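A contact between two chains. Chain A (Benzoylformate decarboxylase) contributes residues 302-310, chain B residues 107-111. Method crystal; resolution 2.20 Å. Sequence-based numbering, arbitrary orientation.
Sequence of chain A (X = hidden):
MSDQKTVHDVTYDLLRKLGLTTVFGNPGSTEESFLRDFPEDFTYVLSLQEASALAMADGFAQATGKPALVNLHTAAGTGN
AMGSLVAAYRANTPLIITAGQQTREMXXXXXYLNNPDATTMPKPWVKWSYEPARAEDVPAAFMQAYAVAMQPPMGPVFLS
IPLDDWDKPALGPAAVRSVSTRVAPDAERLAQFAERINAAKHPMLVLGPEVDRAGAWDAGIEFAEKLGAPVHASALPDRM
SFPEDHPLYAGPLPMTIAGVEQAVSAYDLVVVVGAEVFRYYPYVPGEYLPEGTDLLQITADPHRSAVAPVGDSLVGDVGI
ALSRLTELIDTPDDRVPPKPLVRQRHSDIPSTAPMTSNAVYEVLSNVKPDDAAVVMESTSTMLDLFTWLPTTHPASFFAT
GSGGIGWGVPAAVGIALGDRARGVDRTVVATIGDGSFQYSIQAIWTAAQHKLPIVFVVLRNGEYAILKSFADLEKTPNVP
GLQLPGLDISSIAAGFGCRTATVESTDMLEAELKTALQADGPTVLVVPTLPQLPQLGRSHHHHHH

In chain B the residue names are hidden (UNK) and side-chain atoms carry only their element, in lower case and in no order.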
# COMPACT_ATOMS: atom_id res chain seq x y z
N PRO A 302 11.40 -1.80 18.59
CA PRO A 302 10.02 -1.87 19.10
C PRO A 302 9.19 -2.94 18.36
O PRO A 302 8.26 -3.50 18.93
CB PRO A 302 9.45 -0.49 18.80
CG PRO A 302 10.61 0.39 18.64
CD PRO A 302 11.76 -0.44 18.15
N HIS A 303 9.51 -3.22 17.10
CA HIS A 303 8.82 -4.29 16.41
C HIS A 303 9.06 -5.66 17.10
O HIS A 303 8.13 -6.48 17.25
CB HIS A 303 9.26 -4.39 14.94
CG HIS A 303 8.68 -5.59 14.24
ND1 HIS A 303 7.34 -5.71 13.96
CD2 HIS A 303 9.26 -6.76 13.86
CE1 HIS A 303 7.11 -6.89 13.41
NE2 HIS A 303 8.25 -7.55 13.34
N ARG A 304 10.30 -5.90 17.53
CA ARG A 304 10.62 -7.19 18.13
C ARG A 304 10.00 -7.38 19.53
O ARG A 304 9.62 -8.49 19.89
CB ARG A 304 12.13 -7.45 18.15
CG ARG A 304 12.83 -7.69 16.78
CD ARG A 304 11.93 -8.38 15.67
NE ARG A 304 11.41 -9.71 16.03
CZ ARG A 304 10.99 -10.63 15.16
NH1 ARG A 304 11.03 -10.38 13.85
NH2 ARG A 304 10.53 -11.83 15.59
N SER A 305 9.87 -6.31 20.31
CA SER A 305 9.12 -6.43 21.56
C SER A 305 7.63 -6.51 21.30
O SER A 305 6.89 -7.16 22.05
CB SER A 305 9.44 -5.27 22.52
OG SER A 305 9.54 -4.03 21.83
N ALA A 306 7.17 -5.85 20.25
CA ALA A 306 5.72 -5.84 19.96
C ALA A 306 5.21 -7.23 19.60
O ALA A 306 4.09 -7.61 19.97
CB ALA A 306 5.37 -4.81 18.83
N VAL A 307 6.02 -7.98 18.84
CA VAL A 307 5.55 -9.30 18.39
C VAL A 307 5.82 -10.45 19.38
O VAL A 307 5.31 -11.53 19.19
CB VAL A 307 6.07 -9.69 16.99
CG1 VAL A 307 5.52 -8.69 15.94
CG2 VAL A 307 7.66 -9.84 16.93
N ALA A 308 6.62 -10.21 20.42
CA ALA A 308 6.95 -11.27 21.39
C ALA A 308 5.68 -11.89 21.94
O ALA A 308 4.79 -11.16 22.32
CB ALA A 308 7.79 -10.71 22.52
N PRO A 309 5.59 -13.24 21.95
CA PRO A 309 4.35 -13.85 22.46
C PRO A 309 4.24 -13.77 23.98
O PRO A 309 3.13 -13.89 24.54
CB PRO A 309 4.46 -15.32 21.99
CG PRO A 309 5.95 -15.58 21.93
CD PRO A 309 6.55 -14.23 21.45
N VAL A 310 5.37 -13.55 24.65
CA VAL A 310 5.39 -13.58 26.12
C VAL A 310 6.39 -12.57 26.63
O VAL A 310 7.23 -12.11 25.86
CB VAL A 310 5.85 -14.98 26.62
CG1 VAL A 310 4.81 -16.04 26.27
CG2 VAL A 310 7.21 -15.32 26.02
N UNK B 107 2.78 -17.55 12.69
CA UNK B 107 3.15 -16.36 11.95
C UNK B 107 2.90 -15.06 12.74
O UNK B 107 3.57 -14.07 12.50
c UNK B 107 2.46 -16.32 10.58
o UNK B 107 1.06 -16.29 10.73
N UNK B 108 1.99 -15.10 13.72
CA UNK B 108 1.69 -13.91 14.52
C UNK B 108 2.95 -13.38 15.25
O UNK B 108 3.05 -12.18 15.50
c UNK B 108 0.07 -12.82 16.11
c UNK B 108 0.54 -14.15 15.53
c UNK B 108 1.00 -15.04 16.67
N UNK B 109 3.90 -14.26 15.58
CA UNK B 109 5.13 -13.84 16.27
C UNK B 109 6.24 -13.40 15.31
O UNK B 109 7.37 -13.12 15.75
c UNK B 109 6.33 -16.07 16.46
c UNK B 109 5.71 -14.92 17.24
c UNK B 109 4.65 -15.40 18.24
N UNK B 110 5.91 -13.29 14.02
CA UNK B 110 6.89 -12.93 12.98
C UNK B 110 8.13 -13.83 13.05
O UNK B 110 9.25 -13.37 13.24
o UNK B 110 8.70 -9.90 11.83
o UNK B 110 7.82 -11.56 10.72
c UNK B 110 7.27 -11.44 13.05
c UNK B 110 7.98 -10.93 11.78
N UNK B 111 7.94 -15.15 12.87
CA UNK B 111 9.07 -16.07 12.93
C UNK B 111 10.01 -15.96 11.71
O UNK B 111 9.77 -15.21 10.76
c UNK B 111 7.14 -17.21 12.10
c UNK B 111 6.69 -15.82 12.46
c UNK B 111 8.37 -17.44 12.94
O HOH W 1 8.93 -12.90 17.90
O HOH W 2 11.51 -12.59 11.52

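Position 107 of chain B carries two side-chain atoms, one carbon followed by one oxygen, and lies out of reach of the chain A stretch. A single carbon ending in oxygen is a serine, B:Ser107, with chi1 at 62° (p). Its backbone O accepts a hydrogen bond from the N of position 110 at 2.9 Å, which holds the short segment in a turn.

Position 108 has three carbons, one bonded to the backbone and carrying the other two. The side chain stays clear of the chain A stretch, and its CA-to-CB bond points sideways; the residue makes contact through its backbone, with the O of position 108 lying 4.2 Å from A:Val307 CB. Branching at the first carbon with no further atoms identifies valine, B:Val108.

Position 109 shows the same pattern of three carbons forked at the first, and one branch tip approaches A:Pro309 CB at 3.8 Å. This is again a valine, and the tip is CG1 of B:Val109. The contact is apolar on both sides. The CA atoms of A:Val307 and B:Val109 are 5.0 Å apart, so the backbones run close here, and A:Val307 CG2 lies 3.5 Å from B:Val109 O.

Position 110 has two carbons, the second bearing two oxygens, and its CA-to-CB bond points toward the chain A stretch. One of the two oxygens lies 2.8 Å from A:His303 NE2 and 3.1 Å from A:Arg304 NH1. Two oxygens on the second carbon make a carboxylate; asparagine would have a nitrogen in place of one of them, so this is aspartate, and the oxygen in question is OD2 of B:Asp110. It accepts a hydrogen bond from A:His303 NE2 (angle 164°), lying at the edge of the imidazole near its plane, and forms a salt bridge with A:Arg304 NH1.

Position 111 has three carbons closing a ring onto the backbone N. Its CA-to-CB bond points away, and it makes no direct contact with the chain A stretch. Only proline closes such a ring, so this is B:Pro111.

The contact works by concentrating polar partners on one acid. While OD2 serves A:His303 and A:Arg304, the backbone O of B:Asp110 accepts a hydrogen bond from A:Arg304 NH2 (3.1 Å, 160°), so the arginine grips both side chain and main chain. B:Val109 O, 3.4 Å from A:Arg304 NH2, has too poor an angle for a direct bond; water 1 links them instead, donating to that O at 2.7 Å and accepting weakly from NH2 at 3.0 Å. Beside this polar cluster, A:Pro309 packs against the side chain of B:Val109, while A:Val307 lies against its backbone carbonyl, within 276 Å² of buried surface summed over both sides.

Chain B (107-111) SVVDP
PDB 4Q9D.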